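Local atomic coordinates of lytic polysaccharide monooxygenase (Neurospora crassa, PDB entry 4QI8), a protein that probably cleaves the beta-1,4-glucosidic chains of cellulose by oxidation, using a copper ion, a reduced electron donor and oxygen. Residues H1-P5 / F156-C160; S69-P75 / W115-S121; E105-F109 / T202-N206; L145-S151 / G191-N197. All coordinates share one frame; numbering follows the deposited sequence.

In the fold
Contacts 1 and 2, with centres 12 Å apart, meet at the copper ion: contact 1 supplies His1 and Tyr157, contact 2 supplies His72, and the His1 N to His72 NE2 separation is 3.0 Å. Contact 4 flanks this site through His146, whose side chain is about 6 Å from the copper at nearest atoms. It also joins contact 2 by a probable backbone hydrogen bond between Leu145 N and Pro73 O (2.8 Å). Contact 3 lies further off, its centre 21 Å from that of contact 1, and is tied in indirectly: Glu105 OE2 reaches Ser117 N of contact 2 at 3.1 Å, and Tyr204 OH reaches Gly191 O of contact 4 at 2.7 Å.

Contact 1. Residues H1-P5 / F156-C160; sequences HYTFP and FYISC. With CU (copper (II) ion), chain C; NO3 (nitrate ion), chain D.
Tyr157 runs from strand 156-160 toward residues 1-5 and ends at the copper ion. Its CB lies 3.9 Å from Phe4 CE2, and with CG anti to the carbonyl carbon (chi1 -60°) the ring lies alongside residues 1-2, with the Tyr2 ring and the backbone of His1 and Tyr2 on the same side of its plane. CG and CD2 meet Tyr2 CE2, which sits over one face of the Tyr157 ring. The two ring planes are inclined by 36° with centroids 4.3 Å apart, an oblique pairing in which the side chains cross at about a right angle. Along the other rim, CD1 comes 3.4 Å from Tyr2 O and CE1 reaches His1 CA at 3.6 Å. At the tip, OH stands 2.6 Å from the copper; it is hydrogen-bonded to Gln155 and receives a weak hydrogen bond from His1 N. Farther along, Ser159 OG donates to Phe4 O at 2.7 Å, in the carbonyl plane and on a lone pair, while also bonding Tyr64. Water 1 bridges Phe4 N and Ile158 O, so the polar backbone atoms between these two nearly parallel strands are linked by a serine and a water. The hydroxyl of Tyr2 is hydrogen-bonded to His142. His1 grips the metal twice, through N (2.1 Å) and ND1 (2.0 Å), and His72 adds the third nitrogen. This is the histidine brace of lytic polysaccharide monooxygenases, with a tyrosine in the axial position, set on the beta-sandwich of the AA9 family.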
loop_
_atom_site.group_PDB
_atom_site.type_symbol
_atom_site.label_atom_id
_atom_site.label_comp_id
_atom_site.label_asym_id
_atom_site.label_seq_id
_atom_site.Cartn_x
_atom_site.Cartn_y
_atom_site.Cartn_z
ATOM N N HIS A 1 12.324 -8.043 -5.465
ATOM C CA HIS A 1 12.607 -6.824 -6.217
ATOM C C HIS A 1 11.570 -6.568 -7.297
ATOM O O HIS A 1 11.538 -7.221 -8.331
ATOM C CB HIS A 1 13.997 -6.895 -6.822
ATOM C CG HIS A 1 15.056 -6.664 -5.815
ATOM N ND1 HIS A 1 15.042 -7.282 -4.583
ATOM C CD2 HIS A 1 16.127 -5.837 -5.822
ATOM C CE1 HIS A 1 16.086 -6.865 -3.891
ATOM N NE2 HIS A 1 16.760 -5.996 -4.620
ATOM N N TYR A 2 10.707 -5.594 -7.041
ATOM C CA TYR A 2 9.653 -5.179 -7.962
ATOM C C TYR A 2 9.205 -3.777 -7.569
ATOM O O TYR A 2 9.317 -3.367 -6.406
ATOM C CB TYR A 2 8.447 -6.159 -7.987
ATOM C CG TYR A 2 8.271 -6.919 -6.699
ATOM C CD1 TYR A 2 8.914 -8.137 -6.500
ATOM C CD2 TYR A 2 7.509 -6.401 -5.654
ATOM C CE1 TYR A 2 8.807 -8.813 -5.306
ATOM C CE2 TYR A 2 7.382 -7.088 -4.452
ATOM C CZ TYR A 2 8.040 -8.295 -4.289
ATOM O OH TYR A 2 7.938 -8.977 -3.093
ATOM N N THR A 3 8.730 -3.052 -8.567
ATOM C CA THR A 3 8.061 -1.787 -8.363
ATOM C C THR A 3 6.547 -1.989 -8.464
ATOM O O THR A 3 6.066 -3.035 -8.885
ATOM C CB THR A 3 8.482 -0.782 -9.433
ATOM O OG1 THR A 3 8.057 -1.289 -10.693
ATOM C CG2 THR A 3 10.000 -0.537 -9.436
ATOM N N PHE A 4 5.816 -0.949 -8.080
ATOM C CA PHE A 4 4.373 -0.856 -8.289
ATOM C C PHE A 4 4.098 0.409 -9.109
ATOM O O PHE A 4 3.755 1.458 -8.567
ATOM C CB PHE A 4 3.626 -0.871 -6.952
ATOM C CG PHE A 4 3.664 -2.205 -6.280
ATOM C CD1 PHE A 4 2.781 -3.197 -6.657
ATOM C CD2 PHE A 4 4.578 -2.482 -5.275
ATOM C CE1 PHE A 4 2.821 -4.443 -6.073
ATOM C CE2 PHE A 4 4.616 -3.744 -4.693
ATOM C CZ PHE A 4 3.730 -4.713 -5.086
ATOM N N PRO A 5 4.304 0.330 -10.434
ATOM C CA PRO A 5 4.404 1.567 -11.218
ATOM C C PRO A 5 3.115 2.061 -11.876
ATOM O O PRO A 5 3.118 3.139 -12.461
ATOM C CB PRO A 5 5.414 1.182 -12.295
ATOM C CG PRO A 5 5.083 -0.272 -12.560
ATOM C CD PRO A 5 4.744 -0.848 -11.207
ATOM N N PHE A 156 10.056 -3.767 2.294
ATOM C CA PHE A 156 8.833 -3.081 1.878
ATOM C C PHE A 156 8.979 -2.533 0.456
ATOM O O PHE A 156 9.895 -1.755 0.165
ATOM C CB PHE A 156 8.498 -1.923 2.828
ATOM C CG PHE A 156 8.193 -2.342 4.244
ATOM C CD1 PHE A 156 9.208 -2.610 5.150
ATOM C CD2 PHE A 156 6.881 -2.414 4.676
ATOM C CE1 PHE A 156 8.910 -2.968 6.453
ATOM C CE2 PHE A 156 6.585 -2.764 5.978
ATOM C CZ PHE A 156 7.605 -3.043 6.863
ATOM N N TYR A 157 8.059 -2.934 -0.417
ATOM C CA TYR A 157 8.017 -2.484 -1.811
ATOM C C TYR A 157 6.751 -1.633 -1.940
ATOM O O TYR A 157 5.652 -2.139 -1.765
ATOM C CB TYR A 157 7.993 -3.693 -2.760
ATOM C CG TYR A 157 9.211 -4.576 -2.607
ATOM C CD1 TYR A 157 10.371 -4.316 -3.344
ATOM C CD2 TYR A 157 9.220 -5.662 -1.732
ATOM C CE1 TYR A 157 11.495 -5.104 -3.210
ATOM C CE2 TYR A 157 10.345 -6.460 -1.600
ATOM C CZ TYR A 157 11.479 -6.174 -2.339
ATOM O OH TYR A 157 12.622 -6.934 -2.234
ATOM N N ILE A 158 6.920 -0.336 -2.194
ATOM C CA ILE A 158 5.881 0.672 -1.972
ATOM C C ILE A 158 5.731 1.607 -3.165
ATOM O O ILE A 158 6.731 1.963 -3.799
ATOM C CB ILE A 158 6.240 1.520 -0.723
ATOM C CG1 ILE A 158 6.196 0.656 0.539
ATOM C CG2 ILE A 158 5.329 2.740 -0.573
ATOM C CD1 ILE A 158 6.998 1.247 1.699
ATOM N N SER A 159 4.500 2.051 -3.425
ATOM C CA SER A 159 4.293 3.281 -4.186
ATOM C C SER A 159 2.951 3.877 -3.791
ATOM O O SER A 159 2.167 3.254 -3.077
ATOM C CB SER A 159 4.335 3.031 -5.701
ATOM O OG SER A 159 3.171 2.332 -6.097
ATOM N N CYS A 160 2.686 5.082 -4.304
ATOM C CA CYS A 160 1.420 5.768 -4.078
ATOM C C CYS A 160 0.847 6.352 -5.356
ATOM O O CYS A 160 1.532 7.059 -6.085
ATOM C CB CYS A 160 1.587 6.923 -3.099
ATOM S SG CYS A 160 1.990 6.387 -1.437
HETATM CU CU CU C . 13.687 -8.612 -3.971
HETATM N N NO3 D . 17.870 -2.913 -2.245
HETATM O O1 NO3 D . 19.152 -2.507 -2.128
HETATM O O2 NO3 D . 16.847 -2.440 -1.508
HETATM O O3 NO3 D . 17.607 -3.844 -3.177
HETATM O O HOH W 1 7.693 0.899 -6.319
HETATM O O HOH W 2 14.907 -8.950 -2.359
HETATM O O HOH W 3 15.060 -10.314 -5.199
#

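Contact 2. Residues S69-P75 / W115-S121; sequences SVYHPGP and WSSNGKS. With CU (copper (II) ion), chain C.
Val70 O accepts from Gly119 N at 2.7 Å, and Val70 N donates to Lys120 O at 2.9 Å, so a single residue uses both of its backbone polar groups to bind the type II beta turn 117-120. Gly119 has the positive phi such a turn favours. In this AA9 beta-sandwich the loop 69-75 carries His72, whose NE2 binds the copper ion as part of the histidine brace. Nearer Pro75 the contact becomes aromatic. The indole of Trp115 lies flat against the chain at Gly74: Gly74 CA stands 3.5 Å from the centroid of the six-membered ring, a CH-pi contact over the face. Pro73 CB touches NE1 at one end of the indole, and Pro75 CD approaches CZ3 at the other (3.7 Å). Tyr204 meets the same indole edge-to-face. With the indole cut back to an alanine, Gly74 and the two flanking prolines would probably lose the flat surface they pack on, and Tyr204 its ring partner. Waters bridge the two loops between these ends: water 6 connects His72 O with Ser117 OG, and water 5 donates to Tyr71 O and, weakly, to Asn118 OD1. At the outer end, water 4 joins Ser69 OG to Gly119 O, 2.7 Å from each.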
loop_
_atom_site.group_PDB
_atom_site.type_symbol
_atom_site.label_atom_id
_atom_site.label_comp_id
_atom_site.label_asym_id
_atom_site.label_seq_id
_atom_site.Cartn_x
_atom_site.Cartn_y
_atom_site.Cartn_z
ATOM N N SER A 69 6.453 -9.573 -11.634
ATOM C CA SER A 69 5.482 -10.128 -10.708
ATOM C C SER A 69 6.067 -10.249 -9.302
ATOM O O SER A 69 7.248 -10.468 -9.155
ATOM C CB SER A 69 5.058 -11.515 -11.177
ATOM O OG SER A 69 4.502 -11.424 -12.502
ATOM N N VAL A 70 5.212 -10.091 -8.310
ATOM C CA VAL A 70 5.601 -10.269 -6.915
ATOM C C VAL A 70 6.070 -11.705 -6.698
ATOM O O VAL A 70 5.390 -12.651 -7.101
ATOM C CB VAL A 70 4.405 -9.970 -5.994
ATOM C CG1 VAL A 70 4.716 -10.346 -4.549
ATOM C CG2 VAL A 70 4.009 -8.507 -6.103
ATOM N N TYR A 71 7.217 -11.877 -6.047
ATOM C CA TYR A 71 7.743 -13.221 -5.832
ATOM C C TYR A 71 8.354 -13.463 -4.464
ATOM O O TYR A 71 8.749 -14.578 -4.177
ATOM C CB TYR A 71 8.744 -13.601 -6.922
ATOM C CG TYR A 71 9.984 -12.755 -6.974
ATOM C CD1 TYR A 71 11.122 -13.087 -6.241
ATOM C CD2 TYR A 71 10.017 -11.612 -7.748
ATOM C CE1 TYR A 71 12.261 -12.308 -6.308
ATOM C CE2 TYR A 71 11.140 -10.831 -7.817
ATOM C CZ TYR A 71 12.261 -11.175 -7.094
ATOM O OH TYR A 71 13.386 -10.379 -7.192
ATOM N N HIS A 72 8.441 -12.449 -3.616
ATOM C CA HIS A 72 8.841 -12.705 -2.233
ATOM C C HIS A 72 7.588 -13.057 -1.437
ATOM O O HIS A 72 6.495 -12.572 -1.752
ATOM C CB HIS A 72 9.532 -11.502 -1.597
ATOM C CG HIS A 72 10.798 -11.083 -2.276
ATOM N ND1 HIS A 72 11.868 -11.936 -2.446
ATOM C CD2 HIS A 72 11.189 -9.886 -2.775
ATOM C CE1 HIS A 72 12.855 -11.276 -3.034
ATOM N NE2 HIS A 72 12.469 -10.035 -3.249
ATOM N N PRO A 73 7.734 -13.876 -0.384
ATOM C CA PRO A 73 6.577 -14.236 0.443
ATOM C C PRO A 73 6.206 -13.113 1.403
ATOM O O PRO A 73 7.071 -12.524 2.047
ATOM C CB PRO A 73 7.081 -15.447 1.218
ATOM C CG PRO A 73 8.557 -15.207 1.349
ATOM C CD PRO A 73 8.960 -14.572 0.048
ATOM N N GLY A 74 4.917 -12.840 1.511
ATOM C CA GLY A 74 4.415 -11.877 2.457
ATOM C C GLY A 74 3.183 -11.176 1.933
ATOM O O GLY A 74 2.713 -11.464 0.826
ATOM N N PRO A 75 2.645 -10.251 2.734
ATOM C CA PRO A 75 1.348 -9.648 2.416
ATOM C C PRO A 75 1.398 -8.390 1.555
ATOM O O PRO A 75 2.253 -7.522 1.739
ATOM C CB PRO A 75 0.819 -9.257 3.794
ATOM C CG PRO A 75 2.059 -8.910 4.545
ATOM C CD PRO A 75 3.061 -9.940 4.113
ATOM N N TRP A 115 1.121 -17.564 0.047
ATOM C CA TRP A 115 0.602 -16.225 -0.152
ATOM C C TRP A 115 0.002 -16.118 -1.540
ATOM O O TRP A 115 0.671 -16.406 -2.534
ATOM C CB TRP A 115 1.734 -15.211 0.016
ATOM C CG TRP A 115 2.458 -15.334 1.339
ATOM C CD1 TRP A 115 3.523 -16.143 1.617
ATOM C CD2 TRP A 115 2.172 -14.615 2.554
ATOM N NE1 TRP A 115 3.913 -15.976 2.929
ATOM C CE2 TRP A 115 3.098 -15.049 3.524
ATOM C CE3 TRP A 115 1.215 -13.659 2.915
ATOM C CZ2 TRP A 115 3.097 -14.555 4.828
ATOM C CZ3 TRP A 115 1.214 -13.173 4.211
ATOM C CH2 TRP A 115 2.163 -13.606 5.149
ATOM N N SER A 116 -1.253 -15.689 -1.616
ATOM C CA SER A 116 -1.912 -15.516 -2.900
ATOM C C SER A 116 -1.242 -14.443 -3.743
ATOM O O SER A 116 -1.425 -14.432 -4.953
ATOM C CB SER A 116 -3.387 -15.171 -2.716
ATOM O OG SER A 116 -3.532 -13.915 -2.079
ATOM N N SER A 117 -0.464 -13.555 -3.133
ATOM C CA SER A 117 0.233 -12.538 -3.913
ATOM C C SER A 117 1.386 -13.124 -4.725
ATOM O O SER A 117 1.879 -12.472 -5.653
ATOM C CB SER A 117 0.735 -11.409 -3.010
ATOM O OG SER A 117 1.548 -11.914 -1.972
ATOM N N ASN A 118 1.803 -14.353 -4.409
ATOM C CA ASN A 118 2.914 -14.974 -5.115
ATOM C C ASN A 118 2.601 -15.149 -6.588
ATOM O O ASN A 118 1.593 -15.774 -6.953
ATOM C CB ASN A 118 3.212 -16.351 -4.531
ATOM C CG ASN A 118 4.547 -16.893 -4.976
ATOM O OD1 ASN A 118 5.450 -16.136 -5.348
ATOM N ND2 ASN A 118 4.686 -18.215 -4.942
ATOM N N GLY A 119 3.476 -14.597 -7.425
ATOM C CA GLY A 119 3.360 -14.725 -8.863
ATOM C C GLY A 119 2.384 -13.766 -9.499
ATOM O O GLY A 119 2.160 -13.836 -10.709
ATOM N N LYS A 120 1.801 -12.868 -8.715
ATOM C CA LYS A 120 0.841 -11.916 -9.266
ATOM C C LYS A 120 1.525 -10.682 -9.835
ATOM O O LYS A 120 2.477 -10.150 -9.252
ATOM C CB LYS A 120 -0.189 -11.495 -8.217
ATOM C CG LYS A 120 -1.029 -12.635 -7.664
ATOM C CD LYS A 120 -1.881 -13.316 -8.726
ATOM C CE LYS A 120 -2.908 -14.246 -8.094
ATOM N NZ LYS A 120 -2.306 -15.410 -7.395
ATOM N N SER A 121 1.020 -10.233 -10.982
ATOM C CA SER A 121 1.530 -9.056 -11.690
ATOM C C SER A 121 0.654 -7.828 -11.463
ATOM O O SER A 121 0.997 -6.721 -11.879
ATOM C CB SER A 121 1.590 -9.347 -13.201
ATOM O OG SER A 121 0.308 -9.723 -13.695
HETATM CU CU CU C . 13.687 -8.612 -3.971
HETATM O O HOH W 4 3.837 -14.035 -12.776
HETATM O O HOH W 5 7.428 -16.714 -2.762
HETATM O O HOH W 3 15.060 -10.314 -5.199
HETATM O O HOH W 6 3.921 -13.505 -1.898
HETATM O O HOH W 2 14.907 -8.950 -2.359
#

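Contact 3. Residues E105-F109 / T202-N206; sequences EQPTF and TSYKN
Gln106 reaches across to residues 202-206 with its amide nitrogen and serves two acceptors there. Its chain is bent at the second torsion (chi2 -80°), which turns the carboxamide aside and brings NE2 within 2.8 Å of Tyr204 O and 2.8 Å of Asn206 OD1. Both acceptors lie close to the plane of the Gln106 amide, so the pair of bonds fixes the rotation of that group. Asn206 answers with its own nitrogen: ND2 donates to Glu105 O at 2.9 Å, almost perfectly straight at 178°, although it comes from above the carbonyl plane. Since ND2 also bonds Gln77 and OD1 is taken by Gln106, the Asn206 amide too is held in one orientation; the two amides are turned 57° against each other. The apolar half begins at Pro107, whose CD packs 3.9 Å from Tyr204 CB. Phe109 meets mainly the backbone of the facing segment, with CZ also touching Tyr204 CB. Thr202 O lies over one face of its ring, toward the rim, while CE1 comes within 3.3 Å of Ser203 CA. The two segments run in nearly opposite directions. Residues 105-109 follow strand 99-104 and enter the short strand 108-109, which pairs with strand 113-114, while 202-206 belong to the long loop after strand 178-179. Glu105 turns its carboxylate away from this loop, toward Met76 of strand 76-82, and Pro107 packs on Leu113.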
loop_
_atom_site.group_PDB
_atom_site.type_symbol
_atom_site.label_atom_id
_atom_site.label_comp_id
_atom_site.label_asym_id
_atom_site.label_seq_id
_atom_site.Cartn_x
_atom_site.Cartn_y
_atom_site.Cartn_z
ATOM N N GLU A 105 -3.521 -8.730 3.307
ATOM C CA GLU A 105 -3.483 -10.131 2.916
ATOM C C GLU A 105 -3.165 -11.038 4.094
ATOM O O GLU A 105 -2.211 -10.800 4.829
ATOM C CB GLU A 105 -2.406 -10.301 1.847
ATOM C CG GLU A 105 -2.266 -11.711 1.315
ATOM C CD GLU A 105 -1.212 -11.830 0.223
ATOM O OE1 GLU A 105 -0.755 -10.784 -0.304
ATOM O OE2 GLU A 105 -0.849 -12.983 -0.109
ATOM N N GLN A 106 -3.961 -12.090 4.257
ATOM C CA GLN A 106 -3.638 -13.184 5.162
ATOM C C GLN A 106 -3.102 -14.363 4.367
ATOM O O GLN A 106 -3.645 -14.691 3.317
ATOM C CB GLN A 106 -4.882 -13.626 5.930
ATOM C CG GLN A 106 -5.170 -12.776 7.146
ATOM C CD GLN A 106 -4.296 -13.161 8.322
ATOM O OE1 GLN A 106 -4.436 -14.254 8.876
ATOM N NE2 GLN A 106 -3.393 -12.268 8.717
ATOM N N PRO A 107 -2.057 -15.029 4.874
ATOM C CA PRO A 107 -1.579 -16.243 4.217
ATOM C C PRO A 107 -2.501 -17.415 4.485
ATOM O O PRO A 107 -3.336 -17.359 5.389
ATOM C CB PRO A 107 -0.243 -16.495 4.909
ATOM C CG PRO A 107 -0.456 -15.980 6.305
ATOM C CD PRO A 107 -1.368 -14.788 6.153
ATOM N N THR A 108 -2.338 -18.459 3.691
ATOM C CA THR A 108 -2.897 -19.752 4.000
ATOM C C THR A 108 -1.907 -20.480 4.903
ATOM O O THR A 108 -0.694 -20.462 4.663
ATOM C CB THR A 108 -3.143 -20.533 2.707
ATOM O OG1 THR A 108 -4.090 -19.832 1.896
ATOM C CG2 THR A 108 -3.633 -21.940 2.993
ATOM N N PHE A 109 -2.433 -21.097 5.956
ATOM C CA PHE A 109 -1.615 -21.746 6.965
ATOM C C PHE A 109 -1.546 -23.231 6.714
ATOM O O PHE A 109 -2.541 -23.942 6.820
ATOM C CB PHE A 109 -2.185 -21.464 8.352
ATOM C CG PHE A 109 -2.176 -20.009 8.705
ATOM C CD1 PHE A 109 -1.011 -19.397 9.143
ATOM C CD2 PHE A 109 -3.325 -19.247 8.591
ATOM C CE1 PHE A 109 -0.995 -18.046 9.445
ATOM C CE2 PHE A 109 -3.311 -17.897 8.901
ATOM C CZ PHE A 109 -2.144 -17.303 9.332
ATOM N N THR A 202 1.480 -20.284 12.900
ATOM C CA THR A 202 0.124 -20.760 12.668
ATOM C C THR A 202 -0.862 -19.602 12.628
ATOM O O THR A 202 -2.063 -19.805 12.458
ATOM C CB THR A 202 -0.310 -21.755 13.750
ATOM O OG1 THR A 202 -0.175 -21.152 15.041
ATOM C CG2 THR A 202 0.553 -23.001 13.687
ATOM N N SER A 203 -0.341 -18.387 12.755
ATOM C CA SER A 203 -1.131 -17.171 12.633
ATOM C C SER A 203 -0.201 -16.091 12.110
ATOM O O SER A 203 1.011 -16.280 12.078
ATOM C CB SER A 203 -1.704 -16.761 13.984
ATOM O OG SER A 203 -0.666 -16.502 14.905
ATOM N N TYR A 204 -0.775 -14.973 11.685
ATOM C CA TYR A 204 0.008 -13.865 11.149
ATOM C C TYR A 204 -0.694 -12.555 11.476
ATOM O O TYR A 204 -1.834 -12.338 11.072
ATOM C CB TYR A 204 0.237 -13.989 9.624
ATOM C CG TYR A 204 0.993 -12.782 9.111
ATOM C CD1 TYR A 204 2.325 -12.611 9.431
ATOM C CD2 TYR A 204 0.367 -11.788 8.361
ATOM C CE1 TYR A 204 3.021 -11.487 9.022
ATOM C CE2 TYR A 204 1.053 -10.659 7.956
ATOM C CZ TYR A 204 2.377 -10.513 8.290
ATOM O OH TYR A 204 3.024 -9.369 7.912
ATOM N N LYS A 205 -0.011 -11.682 12.210
ATOM C CA LYS A 205 -0.583 -10.398 12.574
ATOM C C LYS A 205 -0.095 -9.314 11.616
ATOM O O LYS A 205 1.019 -8.805 11.743
ATOM C CB LYS A 205 -0.179 -10.027 13.999
ATOM C CG LYS A 205 -0.796 -8.728 14.502
ATOM C CD LYS A 205 -2.301 -8.799 14.506
ATOM C CE LYS A 205 -2.929 -7.526 15.052
ATOM N NZ LYS A 205 -4.411 -7.601 14.915
ATOM N N ASN A 206 -0.925 -8.945 10.645
ATOM C CA ASN A 206 -0.540 -7.874 9.731
ATOM C C ASN A 206 -0.195 -6.619 10.512
ATOM O O ASN A 206 -0.904 -6.259 11.450
ATOM C CB ASN A 206 -1.687 -7.515 8.799
ATOM C CG ASN A 206 -2.088 -8.654 7.905
ATOM O OD1 ASN A 206 -2.826 -9.548 8.319
ATOM N ND2 ASN A 206 -1.598 -8.643 6.669
#

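Contact 4. Residues L145-S151 / G191-N197; sequences LHVAQSS and GILININ
Ala148 and Leu145 hold the close-packed half of this contact against the backbone and side chains of residues 191-196. Ala148 CB lies 3.3 Å from Ile192 O, and Ala148 O accepts from Ile194 N at 3.0 Å, the donor standing above the carbonyl plane. Leu145 CD2 reaches Gly191 O at 3.6 Å and Ile194 CG2 at 4.0 Å, the side chains of Leu145 and Ile194 crossing obliquely, while Leu145 CB faces Ile196 CD1. Water 7 knits this half together with three bonds, donating to Leu145 O and Ile194 O and accepting from Ile196 N. Toward solvent the fit is slacker: the exposed Gln149 runs alongside Asn195, CB to CB 3.9 Å, with no hydrogen bond between the amides. Asn195 instead closes an Asx turn, OD1 accepting from Asn197 N at 2.9 Å, and its ND2 bonds Tyr198 O. Shortened to an alanine, this residue would probably leave Asn197 N and Tyr198 O without their side-chain partners and the turn free to shift. Residues 145-151 lie in the loop between strands 134-144 and 155-166, stacking His146, a probable oxygen-binding residue, on His72, while 191-197, beyond strand 178-179, sets Ile192 against Phe156 of strand 155-166.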
loop_
_atom_site.group_PDB
_atom_site.type_symbol
_atom_site.label_atom_id
_atom_site.label_comp_id
_atom_site.label_asym_id
_atom_site.label_seq_id
_atom_site.Cartn_x
_atom_site.Cartn_y
_atom_site.Cartn_z
ATOM N N LEU A 145 8.868 -11.069 3.547
ATOM C CA LEU A 145 9.184 -11.558 4.890
ATOM C C LEU A 145 10.160 -12.736 4.944
ATOM O O LEU A 145 10.364 -13.325 5.998
ATOM C CB LEU A 145 7.891 -11.959 5.610
ATOM C CG LEU A 145 6.915 -10.814 5.872
ATOM C CD1 LEU A 145 5.639 -11.372 6.453
ATOM C CD2 LEU A 145 7.508 -9.768 6.798
ATOM N N HIS A 146 10.747 -13.097 3.811
ATOM C CA HIS A 146 11.575 -14.296 3.745
ATOM C C HIS A 146 12.761 -14.308 4.712
ATOM O O HIS A 146 13.173 -15.396 5.119
ATOM C CB HIS A 146 12.043 -14.564 2.311
ATOM C CG HIS A 146 12.582 -13.363 1.615
ATOM N ND1 HIS A 146 11.795 -12.275 1.304
ATOM C CD2 HIS A 146 13.825 -13.076 1.174
ATOM C CE1 HIS A 146 12.541 -11.366 0.700
ATOM N NE2 HIS A 146 13.776 -11.827 0.611
ATOM N N VAL A 147 13.326 -13.141 5.049
ATOM C CA VAL A 147 14.454 -13.064 5.976
ATOM C C VAL A 147 14.151 -12.160 7.176
ATOM O O VAL A 147 15.061 -11.687 7.865
ATOM C CB VAL A 147 15.762 -12.625 5.257
ATOM C CG1 VAL A 147 16.195 -13.702 4.260
ATOM C CG2 VAL A 147 15.608 -11.278 4.544
ATOM N N ALA A 148 12.868 -11.998 7.482
ATOM C CA ALA A 148 12.409 -10.980 8.421
ATOM C C ALA A 148 12.569 -11.314 9.904
ATOM O O ALA A 148 12.099 -10.567 10.746
ATOM C CB ALA A 148 10.968 -10.643 8.119
ATOM N N GLN A 149 13.261 -12.396 10.232
ATOM C CA GLN A 149 13.447 -12.737 11.638
ATOM C C GLN A 149 14.424 -11.799 12.349
ATOM O O GLN A 149 14.507 -11.812 13.576
ATOM C CB GLN A 149 13.945 -14.168 11.787
ATOM C CG GLN A 149 15.366 -14.337 11.366
ATOM C CD GLN A 149 15.789 -15.753 11.433
ATOM O OE1 GLN A 149 15.185 -16.553 12.142
ATOM N NE2 GLN A 149 16.825 -16.092 10.692
ATOM N N SER A 150 15.163 -11.005 11.575
ATOM C CA SER A 150 16.085 -10.017 12.119
ATOM C C SER A 150 15.499 -8.624 12.005
ATOM O O SER A 150 14.818 -8.311 11.041
ATOM C CB SER A 150 17.414 -10.072 11.367
ATOM O OG SER A 150 18.059 -11.311 11.579
ATOM N N SER A 151 15.785 -7.775 12.984
ATOM C CA SER A 151 15.313 -6.402 12.923
ATOM C C SER A 151 15.864 -5.706 11.688
ATOM O O SER A 151 17.060 -5.821 11.367
ATOM C CB SER A 151 15.732 -5.636 14.171
ATOM O OG SER A 151 15.151 -4.343 14.184
ATOM N N GLY A 191 4.245 -8.818 12.875
ATOM C CA GLY A 191 4.128 -9.156 11.469
ATOM C C GLY A 191 5.255 -8.598 10.607
ATOM O O GLY A 191 5.226 -8.752 9.385
ATOM N N ILE A 192 6.233 -7.958 11.250
ATOM C CA ILE A 192 7.406 -7.376 10.590
ATOM C C ILE A 192 8.682 -8.107 11.039
ATOM O O ILE A 192 9.508 -8.486 10.202
ATOM C CB ILE A 192 7.479 -5.855 10.857
ATOM C CG1 ILE A 192 6.300 -5.165 10.176
ATOM C CG2 ILE A 192 8.797 -5.273 10.363
ATOM C CD1 ILE A 192 6.163 -3.687 10.479
ATOM N N LEU A 193 8.828 -8.278 12.356
ATOM C CA LEU A 193 9.889 -9.088 12.948
ATOM C C LEU A 193 9.305 -10.473 13.156
ATOM O O LEU A 193 8.579 -10.711 14.122
ATOM C CB LEU A 193 10.335 -8.497 14.286
ATOM C CG LEU A 193 11.550 -9.170 14.919
ATOM C CD1 LEU A 193 12.789 -8.805 14.124
ATOM C CD2 LEU A 193 11.716 -8.793 16.389
ATOM N N ILE A 194 9.616 -11.387 12.247
ATOM C CA ILE A 194 8.947 -12.666 12.213
ATOM C C ILE A 194 9.772 -13.670 11.435
ATOM O O ILE A 194 10.331 -13.348 10.385
ATOM C CB ILE A 194 7.516 -12.518 11.576
ATOM C CG1 ILE A 194 6.790 -13.866 11.533
ATOM C CG2 ILE A 194 7.580 -11.884 10.197
ATOM C CD1 ILE A 194 5.336 -13.751 11.099
ATOM N N ASN A 195 9.839 -14.882 11.978
ATOM C CA ASN A 195 10.378 -16.021 11.256
ATOM C C ASN A 195 9.224 -16.799 10.637
ATOM O O ASN A 195 8.486 -17.491 11.349
ATOM C CB ASN A 195 11.170 -16.911 12.207
ATOM C CG ASN A 195 11.559 -18.222 11.580
ATOM O OD1 ASN A 195 11.583 -18.369 10.352
ATOM N ND2 ASN A 195 11.862 -19.201 12.428
ATOM N N ILE A 196 9.067 -16.683 9.316
ATOM C CA ILE A 196 7.955 -17.357 8.630
ATOM C C ILE A 196 8.324 -18.760 8.212
ATOM O O ILE A 196 7.503 -19.471 7.654
ATOM C CB ILE A 196 7.410 -16.561 7.404
ATOM C CG1 ILE A 196 8.470 -16.442 6.314
ATOM C CG2 ILE A 196 6.901 -15.202 7.841
ATOM C CD1 ILE A 196 7.919 -15.951 4.996
ATOM N N ASN A 197 9.540 -19.180 8.481
ATOM C CA ASN A 197 10.029 -20.396 7.901
ATOM C C ASN A 197 9.746 -21.539 8.889
ATOM O O ASN A 197 8.646 -22.099 8.883
ATOM C CB ASN A 197 11.486 -20.169 7.491
ATOM C CG ASN A 197 11.611 -19.037 6.458
ATOM O OD1 ASN A 197 12.316 -18.020 6.660
ATOM N ND2 ASN A 197 10.920 -19.196 5.363
HETATM O O HOH W 7 10.956 -14.818 8.181
HETATM O O HOH W 8 12.167 -7.573 10.164
#